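PDB 1VHK: ribosomal RNA small subunit methyltransferase E from Bacillus subtilis, which probably methylates the N3 position of a single uridine in 16S rRNA of the assembled 30S subunit, using S-adenosyl-L-methionine as methyl donor. Local coordinates for residues G88-K94 with F205-G209; C172-E177 with G224-G230; H108-Q114 with P151-H157. All coordinates share one frame; numbering follows the deposited sequence.

Contact 1: residues G88-K94 with F205-G209; sequences GLPKGDK and FGPEG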
ATOM      1  N   GLY A  88      -2.055 -12.717  11.697  1.00 32.08           N
ATOM      2  CA  GLY A  88      -1.410 -13.887  12.347  1.00 35.13           C
ATOM      3  C   GLY A  88       0.114 -13.747  12.238  1.00 37.81           C
ATOM      4  O   GLY A  88       0.678 -13.641  11.139  1.00 37.13           O
ATOM      5  N   LEU A  89       0.797 -13.731  13.388  1.00 38.93           N
ATOM      6  CA  LEU A  89       2.240 -13.526  13.426  1.00 39.19           C
ATOM      7  C   LEU A  89       2.970 -14.127  12.236  1.00 38.66           C
ATOM      8  O   LEU A  89       3.066 -15.352  12.132  1.00 40.30           O
ATOM      9  CB  LEU A  89       2.831 -14.042  14.718  1.00 42.25           C
ATOM     10  CG  LEU A  89       3.053 -13.116  15.899  1.00 46.51           C
ATOM     11  CD1 LEU A  89       3.176 -11.656  15.505  1.00 44.63           C
ATOM     12  CD2 LEU A  89       1.971 -13.276  16.966  1.00 46.48           C
ATOM     13  N   PRO A  90       3.486 -13.304  11.345  1.00 37.76           N
ATOM     14  CA  PRO A  90       4.218 -13.777  10.170  1.00 37.54           C
ATOM     15  C   PRO A  90       5.674 -14.036  10.546  1.00 38.40           C
ATOM     16  O   PRO A  90       6.106 -13.661  11.640  1.00 36.58           O
ATOM     17  CB  PRO A  90       4.114 -12.604   9.207  1.00 36.75           C
ATOM     18  CG  PRO A  90       3.948 -11.395  10.045  1.00 34.89           C
ATOM     19  CD  PRO A  90       3.430 -11.822  11.387  1.00 36.59           C
ATOM     20  N   LYS A  91       6.437 -14.649   9.658  1.00 39.54           N
ATOM     21  CA  LYS A  91       7.832 -14.932   9.941  1.00 41.40           C
ATOM     22  C   LYS A  91       8.737 -13.771   9.541  1.00 43.47           C
ATOM     23  O   LYS A  91       8.277 -12.676   9.214  1.00 43.64           O
ATOM     24  CB  LYS A  91       8.263 -16.241   9.331  1.00 43.38           C
ATOM     25  CG  LYS A  91       8.181 -16.418   7.847  1.00 47.29           C
ATOM     26  CD  LYS A  91       8.912 -17.658   7.349  1.00 49.47           C
ATOM     27  CE  LYS A  91       8.663 -18.873   8.236  1.00 49.29           C
ATOM     28  NZ  LYS A  91       7.228 -19.038   8.564  1.00 46.88           N
ATOM     29  N   GLY A  92      10.050 -14.000   9.630  1.00 44.21           N
ATOM     30  CA  GLY A  92      11.021 -12.969   9.275  1.00 42.97           C
ATOM     31  C   GLY A  92      10.608 -11.660   9.943  1.00 42.35           C
ATOM     32  O   GLY A  92      10.218 -11.653  11.107  1.00 43.15           O
ATOM     33  N   ASP A  93      10.666 -10.585   9.196  1.00 41.89           N
ATOM     34  CA  ASP A  93      10.258  -9.276   9.646  1.00 42.40           C
ATOM     35  C   ASP A  93       9.074  -8.730   8.844  1.00 42.10           C
ATOM     36  O   ASP A  93       8.938  -7.502   8.721  1.00 42.94           O
ATOM     37  CB  ASP A  93      11.423  -8.284   9.466  1.00 50.36           C
ATOM     38  CG  ASP A  93      12.439  -8.408  10.577  1.00 57.09           C
ATOM     39  OD1 ASP A  93      12.090  -8.122  11.743  1.00 57.56           O
ATOM     40  OD2 ASP A  93      13.590  -8.815  10.281  1.00 63.34           O
ATOM     41  N   LYS A  94       8.131  -9.568   8.431  1.00 39.86           N
ATOM     42  CA  LYS A  94       6.987  -9.149   7.642  1.00 36.20           C
ATOM     43  C   LYS A  94       6.008  -8.276   8.395  1.00 34.48           C
ATOM     44  O   LYS A  94       5.301  -7.441   7.807  1.00 33.43           O
ATOM     45  CB  LYS A  94       6.295 -10.382   7.051  1.00 34.01           C
ATOM     46  CG  LYS A  94       7.148 -11.146   6.061  1.00 31.00           C
ATOM     47  CD  LYS A  94       6.694 -12.590   5.951  1.00 33.39           C
ATOM     48  CE  LYS A  94       7.392 -13.310   4.816  1.00 31.67           C
ATOM     49  NZ  LYS A  94       7.350 -14.781   4.968  1.00 33.44           N
ATOM     50  N   PHE A 205      -6.225 -11.537   9.021  1.00 31.18           N
ATOM     51  CA  PHE A 205      -5.497 -12.302   8.003  1.00 30.64           C
ATOM     52  C   PHE A 205      -4.769 -13.482   8.631  1.00 31.16           C
ATOM     53  O   PHE A 205      -4.307 -13.369   9.778  1.00 33.34           O
ATOM     54  CB  PHE A 205      -4.433 -11.361   7.365  1.00 26.32           C
ATOM     55  CG  PHE A 205      -5.042 -10.101   6.826  1.00 20.11           C
ATOM     56  CD1 PHE A 205      -5.213  -9.007   7.638  1.00 18.51           C
ATOM     57  CD2 PHE A 205      -5.451 -10.039   5.506  1.00 19.97           C
ATOM     58  CE1 PHE A 205      -5.827  -7.869   7.166  1.00 22.65           C
ATOM     59  CE2 PHE A 205      -6.036  -8.888   5.011  1.00 22.31           C
ATOM     60  CZ  PHE A 205      -6.197  -7.794   5.838  1.00 23.72           C
ATOM     61  N   GLY A 206      -4.503 -14.540   7.901  1.00 31.63           N
ATOM     62  CA  GLY A 206      -3.747 -15.658   8.515  1.00 35.61           C
ATOM     63  C   GLY A 206      -2.259 -15.463   8.185  1.00 36.91           C
ATOM     64  O   GLY A 206      -1.927 -14.538   7.458  1.00 36.14           O
ATOM     65  N   PRO A 207      -1.418 -16.345   8.694  1.00 37.02           N
ATOM     66  CA  PRO A 207       0.028 -16.293   8.470  1.00 37.51           C
ATOM     67  C   PRO A 207       0.397 -17.047   7.201  1.00 38.76           C
ATOM     68  O   PRO A 207      -0.515 -17.435   6.463  1.00 37.13           O
ATOM     69  CB  PRO A 207       0.575 -17.042   9.683  1.00 37.78           C
ATOM     70  CG  PRO A 207      -0.468 -18.073   9.975  1.00 36.12           C
ATOM     71  CD  PRO A 207      -1.781 -17.405   9.651  1.00 36.31           C
ATOM     72  N   GLU A 208       1.677 -17.167   6.884  1.00 40.00           N
ATOM     73  CA  GLU A 208       2.120 -17.871   5.683  1.00 42.35           C
ATOM     74  C   GLU A 208       1.307 -19.139   5.448  1.00 44.28           C
ATOM     75  O   GLU A 208       0.878 -19.452   4.342  1.00 44.14           O
ATOM     76  CB  GLU A 208       3.596 -18.252   5.775  1.00 42.13           C
ATOM     77  CG  GLU A 208       4.580 -17.109   5.688  1.00 42.46           C
ATOM     78  CD  GLU A 208       4.767 -16.317   6.953  1.00 39.52           C
ATOM     79  OE1 GLU A 208       4.150 -16.635   7.977  1.00 38.50           O
ATOM     80  OE2 GLU A 208       5.526 -15.317   6.921  1.00 40.83           O
ATOM     81  N   GLY A 209       1.175 -19.954   6.505  1.00 45.76           N
ATOM     82  CA  GLY A 209       0.361 -21.143   6.421  1.00 46.83           C
ATOM     83  C   GLY A 209      -1.089 -20.803   6.102  1.00 47.72           C
ATOM     84  O   GLY A 209      -1.732 -21.568   5.379  1.00 49.37           O
TER
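Two loops that leave the C-terminal ends of adjacent parallel strands in the SPOUT-type methyltransferase domain meet here, Gly88-Lys94 against the glycine-rich Phe205-Gly209. At the base lies the last strand pairing before the loops: Gly88 N donates to Phe205 O at 3.0 Å. Just beyond, Pro207 CB rests on the Gly88 carbonyl oxygen. The main tie is Glu208, whose chain bends at chi2 (79°) and brings its carboxylate beside Pro90 and Lys91. OE2 takes two donors. Lys91 N approaches Glu208 OE2 on the syn side at 3.0 Å, in a nearly straight bond (171°) that lies 22° out of the carboxylate plane. The Lys94 side chain, running against that of Glu208, reaches out extended from the first turn of helix 94-104, and Lys94 NZ meets the anti lone pair of Glu208 OE2 at 2.7 Å. Lys91 crosses the glutamate so that its CG lies beside OE2, then folds back at its last two torsions, leaving NZ 3.9 Å from Glu208 OE1, a long salt bridge. The carboxylate is thus held by the Lys91 N-H and the Lys94 ammonium, with Lys91 NZ farther off. Such a grip restrains its rotation, and the two lysines probably more than offset its negative charge.

Contact 2: residues C172-E177 with G224-G230; sequences CVVAYE and GVTCGLG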
ATOM      1  N   CYS A 172     -16.706  -7.154  10.811  1.00 36.54           N
ATOM      2  CA  CYS A 172     -15.489  -7.911  10.756  1.00 37.29           C
ATOM      3  C   CYS A 172     -15.380  -8.727   9.483  1.00 37.16           C
ATOM      4  O   CYS A 172     -16.209  -9.593   9.259  1.00 38.85           O
ATOM      5  CB  CYS A 172     -15.349  -8.884  11.951  1.00 41.92           C
ATOM      6  SG  CYS A 172     -13.862  -9.965  11.701  1.00 49.56           S
ATOM      7  N   VAL A 173     -14.349  -8.481   8.672  1.00 37.01           N
ATOM      8  CA  VAL A 173     -14.161  -9.312   7.497  1.00 35.15           C
ATOM      9  C   VAL A 173     -12.976 -10.247   7.782  1.00 35.38           C
ATOM     10  O   VAL A 173     -12.054  -9.915   8.520  1.00 34.17           O
ATOM     11  CB  VAL A 173     -14.008  -8.599   6.170  1.00 37.58           C
ATOM     12  CG1 VAL A 173     -14.719  -7.253   6.088  1.00 32.72           C
ATOM     13  CG2 VAL A 173     -12.576  -8.477   5.680  1.00 35.73           C
ATOM     14  N   VAL A 174     -13.097 -11.456   7.270  1.00 35.15           N
ATOM     15  CA  VAL A 174     -12.047 -12.453   7.335  1.00 35.24           C
ATOM     16  C   VAL A 174     -11.540 -12.714   5.908  1.00 34.98           C
ATOM     17  O   VAL A 174     -12.284 -13.107   5.018  1.00 33.31           O
ATOM     18  CB  VAL A 174     -12.493 -13.749   8.007  1.00 35.93           C
ATOM     19  CG1 VAL A 174     -11.333 -14.744   8.115  1.00 35.31           C
ATOM     20  CG2 VAL A 174     -13.059 -13.470   9.397  1.00 34.36           C
ATOM     21  N   ALA A 175     -10.284 -12.363   5.690  1.00 36.08           N
ATOM     22  CA  ALA A 175      -9.658 -12.501   4.365  1.00 36.61           C
ATOM     23  C   ALA A 175      -9.306 -13.976   4.187  1.00 37.46           C
ATOM     24  O   ALA A 175      -8.464 -14.495   4.907  1.00 36.95           O
ATOM     25  CB  ALA A 175      -8.457 -11.605   4.232  1.00 31.33           C
ATOM     26  N   TYR A 176     -10.130 -14.640   3.402  1.00 39.79           N
ATOM     27  CA  TYR A 176     -10.066 -16.092   3.237  1.00 41.40           C
ATOM     28  C   TYR A 176     -10.935 -16.482   2.044  1.00 43.25           C
ATOM     29  O   TYR A 176     -11.977 -15.856   1.814  1.00 45.24           O
ATOM     30  CB  TYR A 176     -10.686 -16.743   4.481  1.00 42.07           C
ATOM     31  CG  TYR A 176     -10.670 -18.243   4.486  1.00 46.51           C
ATOM     32  CD1 TYR A 176      -9.499 -18.926   4.789  1.00 46.87           C
ATOM     33  CD2 TYR A 176     -11.831 -18.991   4.249  1.00 48.73           C
ATOM     34  CE1 TYR A 176      -9.471 -20.304   4.850  1.00 49.34           C
ATOM     35  CE2 TYR A 176     -11.808 -20.377   4.300  1.00 49.48           C
ATOM     36  CZ  TYR A 176     -10.627 -21.022   4.609  1.00 50.86           C
ATOM     37  OH  TYR A 176     -10.589 -22.395   4.687  1.00 53.02           O
ATOM     38  N   GLU A 177     -10.566 -17.560   1.366  1.00 44.40           N
ATOM     39  CA  GLU A 177     -11.436 -18.010   0.258  1.00 45.95           C
ATOM     40  C   GLU A 177     -11.560 -19.513   0.182  1.00 45.85           C
ATOM     41  O   GLU A 177     -10.608 -20.293   0.355  1.00 47.69           O
ATOM     42  CB  GLU A 177     -10.919 -17.381  -1.048  1.00 46.01           C
ATOM     43  CG  GLU A 177     -12.060 -16.738  -1.846  1.00 43.35           C
ATOM     44  CD  GLU A 177     -11.601 -16.296  -3.216  1.00 46.50           C
ATOM     45  OE1 GLU A 177     -12.406 -16.431  -4.164  1.00 53.62           O
ATOM     46  OE2 GLU A 177     -10.446 -15.839  -3.371  1.00 47.47           O
ATOM     47  N   GLY A 224     -17.764 -12.919  11.947  1.00 53.46           N
ATOM     48  CA  GLY A 224     -16.724 -12.600  10.954  1.00 51.12           C
ATOM     49  C   GLY A 224     -17.254 -13.155   9.620  1.00 49.66           C
ATOM     50  O   GLY A 224     -17.884 -14.225   9.652  1.00 50.15           O
ATOM     51  N   VAL A 225     -17.105 -12.399   8.547  1.00 45.97           N
ATOM     52  CA  VAL A 225     -17.584 -12.864   7.245  1.00 42.87           C
ATOM     53  C   VAL A 225     -16.421 -13.055   6.278  1.00 41.76           C
ATOM     54  O   VAL A 225     -15.764 -12.068   5.930  1.00 42.71           O
ATOM     55  CB  VAL A 225     -18.585 -11.881   6.622  1.00 40.63           C
ATOM     56  CG1 VAL A 225     -18.945 -12.269   5.203  1.00 35.19           C
ATOM     57  CG2 VAL A 225     -19.819 -11.733   7.495  1.00 40.58           C
ATOM     58  N   THR A 226     -16.230 -14.274   5.792  1.00 39.80           N
ATOM     59  CA  THR A 226     -15.169 -14.585   4.866  1.00 37.71           C
ATOM     60  C   THR A 226     -15.325 -13.892   3.519  1.00 37.17           C
ATOM     61  O   THR A 226     -16.402 -13.875   2.932  1.00 37.07           O
ATOM     62  CB  THR A 226     -14.986 -16.094   4.635  1.00 35.73           C
ATOM     63  OG1 THR A 226     -16.094 -16.626   3.933  1.00 33.99           O
ATOM     64  CG2 THR A 226     -14.745 -16.818   5.938  1.00 33.61           C
ATOM     65  N   CYS A 227     -14.225 -13.325   3.017  1.00 35.89           N
ATOM     66  CA  CYS A 227     -14.203 -12.582   1.785  1.00 33.51           C
ATOM     67  C   CYS A 227     -12.916 -12.847   0.992  1.00 33.83           C
ATOM     68  O   CYS A 227     -11.826 -12.919   1.585  1.00 34.69           O
ATOM     69  CB  CYS A 227     -14.198 -11.063   2.038  1.00 31.29           C
ATOM     70  SG  CYS A 227     -15.663 -10.379   2.772  1.00 34.47           S
ATOM     71  N   GLY A 228     -13.076 -12.898  -0.322  1.00 30.03           N
ATOM     72  CA  GLY A 228     -11.921 -13.061  -1.188  1.00 28.33           C
ATOM     73  C   GLY A 228     -11.445 -11.637  -1.555  1.00 28.72           C
ATOM     74  O   GLY A 228     -12.271 -10.722  -1.522  1.00 28.91           O
ATOM     75  N   LEU A 229     -10.173 -11.478  -1.822  1.00 27.14           N
ATOM     76  CA  LEU A 229      -9.573 -10.198  -2.152  1.00 27.05           C
ATOM     77  C   LEU A 229      -8.983 -10.242  -3.559  1.00 27.59           C
ATOM     78  O   LEU A 229      -7.824  -9.876  -3.767  1.00 27.85           O
ATOM     79  CB  LEU A 229      -8.431  -9.935  -1.140  1.00 25.00           C
ATOM     80  CG  LEU A 229      -8.893  -9.723   0.302  1.00 24.59           C
ATOM     81  CD1 LEU A 229      -7.743  -9.268   1.174  1.00 22.72           C
ATOM     82  CD2 LEU A 229     -10.051  -8.715   0.353  1.00 21.74           C
ATOM     83  N   GLY A 230      -9.765 -10.778  -4.491  1.00 27.06           N
ATOM     84  CA  GLY A 230      -9.327 -10.971  -5.876  1.00 24.52           C
ATOM     85  C   GLY A 230      -9.000 -12.453  -6.073  1.00 25.48           C
ATOM     86  O   GLY A 230      -8.895 -13.232  -5.118  1.00 24.60           O
TER
HETATM   87  O   HOH W   1     -14.620 -16.193   1.204  1.00 59.77           O
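Val173, Val174 and Ala175 pair in parallel with Val225, Thr226 and Cys227, joining strand 171-175 to strand 225-227, the outermost strand on this side of the six-stranded parallel sheet in the SPOUT alpha/beta domain. The tight part is the backbone. Val225 N donates to Cys172 O, Val174 N to Val225 O at 3.0 Å, Cys227 N to Val174 O at 2.8 Å and Tyr176 N to Cys227 O, so the pairing runs one residue past the regular end of strand 171-175. CA-H...O contacts, among them Thr226 CA to Val174 O, fill in between these bonds. Both faces carry helices. On one, Val173 CB lies 4.2 Å from Cys227 SG beneath helix 187-193, and Ala175 CB meets Leu229 CD1 at 3.9 Å. On the other, Val174 and Thr226 face helix 213-221, which touches them through Leu219 and Val216.

Val225, by contrast, is exposed at the sheet edge, and past the strands' C-terminal ends the contact becomes looser. Glu177, stretched out beyond CG, lays that carbon alongside Gly228 CA at 3.7 Å with no polar bond across the pair. Tyr176 keeps CG trans to its own N (chi1 -179°), which sets the ring beside Thr226 with both side chains pointing the same way; Tyr176 CD2 and Thr226 CG2 are 4.0 Å apart, the methyl reaching the ring obliquely. The threonine hydroxyl, lying between its own N and carbonyl carbon (chi1 68°), shares a water with Tyr176 O: the water donates to Tyr176 O at 2.7 Å and also bonds Thr226 OG1 at 3.1 Å.

Contact 3: residues H108-Q114 with P151-H157; sequences HAFIPFQ and PRVMDVH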
ATOM      1  N   HIS A 108      -6.041   2.110  10.921  1.00 24.82           N
ATOM      2  CA  HIS A 108      -6.281   2.772  12.191  1.00 25.91           C
ATOM      3  C   HIS A 108      -5.558   2.119  13.348  1.00 24.69           C
ATOM      4  O   HIS A 108      -5.139   2.812  14.274  1.00 24.10           O
ATOM      5  CB  HIS A 108      -7.784   2.925  12.529  1.00 29.08           C
ATOM      6  CG  HIS A 108      -7.976   3.607  13.861  1.00 32.18           C
ATOM      7  ND1 HIS A 108      -7.784   4.971  14.032  1.00 35.42           N
ATOM      8  CD2 HIS A 108      -8.246   3.108  15.086  1.00 30.79           C
ATOM      9  CE1 HIS A 108      -7.960   5.277  15.310  1.00 32.35           C
ATOM     10  NE2 HIS A 108      -8.245   4.163  15.963  1.00 32.53           N
ATOM     11  N   ALA A 109      -5.339   0.803  13.285  1.00 24.81           N
ATOM     12  CA  ALA A 109      -4.642   0.181  14.433  1.00 25.72           C
ATOM     13  C   ALA A 109      -4.227  -1.222  14.014  1.00 25.57           C
ATOM     14  O   ALA A 109      -4.732  -1.650  12.990  1.00 23.59           O
ATOM     15  CB  ALA A 109      -5.548   0.135  15.653  1.00 23.55           C
ATOM     16  N   PHE A 110      -3.208  -1.785  14.704  1.00 24.81           N
ATOM     17  CA  PHE A 110      -2.803  -3.136  14.311  1.00 24.38           C
ATOM     18  C   PHE A 110      -2.943  -4.088  15.480  1.00 26.10           C
ATOM     19  O   PHE A 110      -2.813  -3.706  16.648  1.00 28.56           O
ATOM     20  CB  PHE A 110      -1.378  -3.161  13.781  1.00 22.10           C
ATOM     21  CG  PHE A 110      -1.106  -2.310  12.591  1.00 16.99           C
ATOM     22  CD1 PHE A 110      -1.208  -2.803  11.315  1.00 14.63           C
ATOM     23  CD2 PHE A 110      -0.781  -0.965  12.776  1.00 18.08           C
ATOM     24  CE1 PHE A 110      -0.917  -1.993  10.224  1.00 19.73           C
ATOM     25  CE2 PHE A 110      -0.523  -0.140  11.695  1.00 16.66           C
ATOM     26  CZ  PHE A 110      -0.580  -0.669  10.417  1.00 19.34           C
ATOM     27  N   ILE A 111      -3.355  -5.316  15.216  1.00 27.20           N
ATOM     28  CA  ILE A 111      -3.549  -6.299  16.292  1.00 27.90           C
ATOM     29  C   ILE A 111      -2.916  -7.631  15.868  1.00 28.58           C
ATOM     30  O   ILE A 111      -3.556  -8.352  15.106  1.00 29.55           O
ATOM     31  CB  ILE A 111      -5.038  -6.595  16.518  1.00 26.91           C
ATOM     32  CG1 ILE A 111      -5.840  -5.323  16.850  1.00 25.22           C
ATOM     33  CG2 ILE A 111      -5.191  -7.634  17.608  1.00 26.75           C
ATOM     34  CD1 ILE A 111      -7.330  -5.578  16.732  1.00 26.88           C
ATOM     35  N   PRO A 112      -1.710  -7.899  16.313  1.00 28.07           N
ATOM     36  CA  PRO A 112      -1.010  -9.135  15.993  1.00 28.15           C
ATOM     37  C   PRO A 112      -1.560 -10.253  16.865  1.00 27.95           C
ATOM     38  O   PRO A 112      -1.928  -9.978  18.020  1.00 27.21           O
ATOM     39  CB  PRO A 112       0.441  -8.839  16.341  1.00 28.40           C
ATOM     40  CG  PRO A 112       0.503  -7.395  16.645  1.00 28.31           C
ATOM     41  CD  PRO A 112      -0.877  -7.037  17.185  1.00 28.14           C
ATOM     42  N   PHE A 113      -1.614 -11.478  16.365  1.00 27.92           N
ATOM     43  CA  PHE A 113      -2.177 -12.528  17.233  1.00 30.75           C
ATOM     44  C   PHE A 113      -1.552 -13.856  16.932  1.00 31.55           C
ATOM     45  O   PHE A 113      -1.121 -14.056  15.798  1.00 32.20           O
ATOM     46  CB  PHE A 113      -3.710 -12.559  17.128  1.00 30.89           C
ATOM     47  CG  PHE A 113      -4.199 -13.042  15.789  1.00 28.76           C
ATOM     48  CD1 PHE A 113      -4.547 -12.148  14.794  1.00 24.63           C
ATOM     49  CD2 PHE A 113      -4.284 -14.394  15.526  1.00 29.64           C
ATOM     50  CE1 PHE A 113      -4.966 -12.607  13.567  1.00 26.38           C
ATOM     51  CE2 PHE A 113      -4.658 -14.857  14.285  1.00 30.22           C
ATOM     52  CZ  PHE A 113      -4.996 -13.951  13.293  1.00 29.48           C
ATOM     53  N   GLN A 114      -1.435 -14.713  17.959  1.00 33.86           N
ATOM     54  CA  GLN A 114      -0.818 -16.032  17.694  1.00 35.45           C
ATOM     55  C   GLN A 114      -1.763 -16.829  16.813  1.00 37.08           C
ATOM     56  O   GLN A 114      -2.958 -16.921  17.169  1.00 39.47           O
ATOM     57  CB  GLN A 114      -0.619 -16.808  19.001  1.00 35.00           C
ATOM     58  CG  GLN A 114       0.340 -17.978  18.889  1.00 34.34           C
ATOM     59  CD  GLN A 114       1.733 -17.574  18.460  1.00 41.05           C
ATOM     60  OE1 GLN A 114       2.258 -16.536  18.919  1.00 47.65           O
ATOM     61  NE2 GLN A 114       2.370 -18.343  17.571  1.00 35.06           N
ATOM     62  N   PRO A 151      -1.082   5.326  14.212  1.00 33.61           N
ATOM     63  CA  PRO A 151      -1.807   4.097  14.488  1.00 34.86           C
ATOM     64  C   PRO A 151      -1.214   3.350  15.675  1.00 34.97           C
ATOM     65  O   PRO A 151      -0.005   3.239  15.813  1.00 34.57           O
ATOM     66  CB  PRO A 151      -1.745   3.291  13.218  1.00 33.27           C
ATOM     67  CG  PRO A 151      -1.088   4.120  12.205  1.00 33.80           C
ATOM     68  CD  PRO A 151      -0.484   5.319  12.868  1.00 33.98           C
ATOM     69  N   ARG A 152      -2.101   2.838  16.524  1.00 36.37           N
ATOM     70  CA  ARG A 152      -1.730   2.056  17.680  1.00 38.12           C
ATOM     71  C   ARG A 152      -1.483   0.596  17.333  1.00 37.53           C
ATOM     72  O   ARG A 152      -2.064   0.004  16.417  1.00 38.17           O
ATOM     73  CB  ARG A 152      -2.765   2.218  18.787  1.00 45.40           C
ATOM     74  CG  ARG A 152      -2.627   1.240  19.940  1.00 54.11           C
ATOM     75  CD  ARG A 152      -3.136   1.812  21.250  1.00 61.21           C
ATOM     76  NE  ARG A 152      -4.566   1.611  21.446  1.00 65.78           N
ATOM     77  CZ  ARG A 152      -5.110   0.597  22.107  1.00 68.74           C
ATOM     78  NH1 ARG A 152      -6.438   0.534  22.201  1.00 69.24           N
ATOM     79  NH2 ARG A 152      -4.352  -0.337  22.673  1.00 68.06           N
ATOM     80  N   VAL A 153      -0.424   0.054  17.907  1.00 38.37           N
ATOM     81  CA  VAL A 153      -0.050  -1.349  17.701  1.00 41.49           C
ATOM     82  C   VAL A 153      -0.328  -2.081  19.016  1.00 43.89           C
ATOM     83  O   VAL A 153       0.170  -1.684  20.079  1.00 45.50           O
ATOM     84  CB  VAL A 153       1.409  -1.513  17.293  1.00 37.71           C
ATOM     85  CG1 VAL A 153       1.682  -2.907  16.732  1.00 37.66           C
ATOM     86  CG2 VAL A 153       1.831  -0.467  16.290  1.00 36.32           C
HETATM   87  N   MSE A 154      -1.205  -3.067  18.996  1.00 46.16           N
HETATM   88  CA  MSE A 154      -1.597  -3.712  20.260  1.00 48.45           C
HETATM   89  C   MSE A 154      -0.635  -4.796  20.668  1.00 47.35           C
HETATM   90  O   MSE A 154       0.376  -5.055  20.009  1.00 45.52           O
HETATM   91  CB  MSE A 154      -3.034  -4.211  20.127  1.00 57.27           C
HETATM   92  CG  MSE A 154      -3.987  -3.134  19.585  1.00 66.89           C
HETATM   93 SE   MSE A 154      -5.818  -3.545  20.039  1.00 81.72          SE
HETATM   94  CE  MSE A 154      -5.724  -3.317  21.933  1.00 79.03           C
ATOM     95  N   ASP A 155      -0.926  -5.452  21.794  1.00 48.24           N
ATOM     96  CA  ASP A 155      -0.047  -6.550  22.239  1.00 48.59           C
ATOM     97  C   ASP A 155      -0.421  -7.821  21.492  1.00 47.87           C
ATOM     98  O   ASP A 155      -1.571  -7.964  21.060  1.00 48.84           O
ATOM     99  CB  ASP A 155      -0.159  -6.772  23.731  1.00 53.38           C
ATOM    100  CG  ASP A 155       0.796  -5.911  24.530  1.00 58.75           C
ATOM    101  OD1 ASP A 155       0.338  -5.320  25.538  1.00 60.71           O
ATOM    102  OD2 ASP A 155       1.984  -5.846  24.134  1.00 61.44           O
ATOM    103  N   VAL A 156       0.547  -8.697  21.244  1.00 46.60           N
ATOM    104  CA  VAL A 156       0.174  -9.934  20.544  1.00 46.19           C
ATOM    105  C   VAL A 156      -0.935 -10.644  21.319  1.00 45.21           C
ATOM    106  O   VAL A 156      -0.983 -10.739  22.534  1.00 43.89           O
ATOM    107  CB  VAL A 156       1.363 -10.813  20.237  1.00 47.69           C
ATOM    108  CG1 VAL A 156       2.574  -9.939  19.886  1.00 45.81           C
ATOM    109  CG2 VAL A 156       1.697 -11.760  21.367  1.00 51.36           C
ATOM    110  N   HIS A 157      -1.994 -10.963  20.572  1.00 44.33           N
ATOM    111  CA  HIS A 157      -3.194 -11.555  21.091  1.00 41.21           C
ATOM    112  C   HIS A 157      -3.200 -13.066  20.892  1.00 41.22           C
ATOM    113  O   HIS A 157      -2.703 -13.579  19.897  1.00 38.98           O
ATOM    114  CB  HIS A 157      -4.429 -11.016  20.323  1.00 36.43           C
ATOM    115  CG  HIS A 157      -4.960  -9.717  20.827  1.00 29.24           C
ATOM    116  ND1 HIS A 157      -4.193  -8.610  21.004  1.00 27.38           N
ATOM    117  CD2 HIS A 157      -6.227  -9.357  21.174  1.00 28.43           C
ATOM    118  CE1 HIS A 157      -4.937  -7.625  21.492  1.00 28.95           C
ATOM    119  NE2 HIS A 157      -6.185  -8.045  21.590  1.00 25.91           N
TER
HETATM  120  O   HOH W   2      -4.825   3.516  16.755  1.00 42.03           O
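The outer edge of the parallel sheet is formed here, where strand 109-113 is flanked by Pro151-His157, of which only about 152-153 is a weakly bonded strand. Phe110 is bonded through both its N and its O: Phe110 N donates to Arg152 O at 2.7 Å, and Phe110 O accepts from Met154 N at 2.9 Å. Before this pair the pairing is loose, and a water links His108 O to Arg152 N. After it the register slips by one residue at Asp155, and pairing resumes with His157 N to Pro112 O and Gln114 N to His157 O.

The side chains sort to the two faces. The Phe110 ring lies alongside Pro151, Phe110 CE2 to Pro151 CB 3.9 Å, near Thr103 of helix 94-104. Toward the other side Ile111 splits its branches: CG1 meets the SE atom of Met154, present as selenomethionine, at 3.7 Å, while CG2, trans to the backbone N, sits over the centre of the His157 imidazole in a CH-pi contact, 3.8 Å from the centroid. That ring is fixed in turn, because His157 ND1 donates to Asp155 O at 2.7 Å in the ring plane. An alanine in place of His157 would probably leave the Ile111 methyl without its aromatic seat and the Asp155 carbonyl without this donor. Strand 152-153 ends the parallel alpha/beta sheet of the SPOUT domain within this chain.

All three contacts belong to one six-stranded parallel sheet. Contact 3 builds one edge, contact 2 the other, and contact 1 joins the loops at its middle. Contacts 1 and 3 have centres about 13 Å apart and touch directly: Leu89 N lies 3.1 Å from Phe113 O, a probable hydrogen bond, and the Phe113 ring packs against Gly88 N and Phe205 O. Contacts 1 and 2, about 17 Å apart between centres, meet where Phe205 CD2 packs on Ala175 CB at 3.6 Å. Contacts 2 and 3 remain about 8 Å apart at their nearest atoms. SPOUT enzymes bind S-adenosyl-L-methionine in a C-terminal trefoil knot, so 205-209 and 224-230 probably lie near the cofactor site.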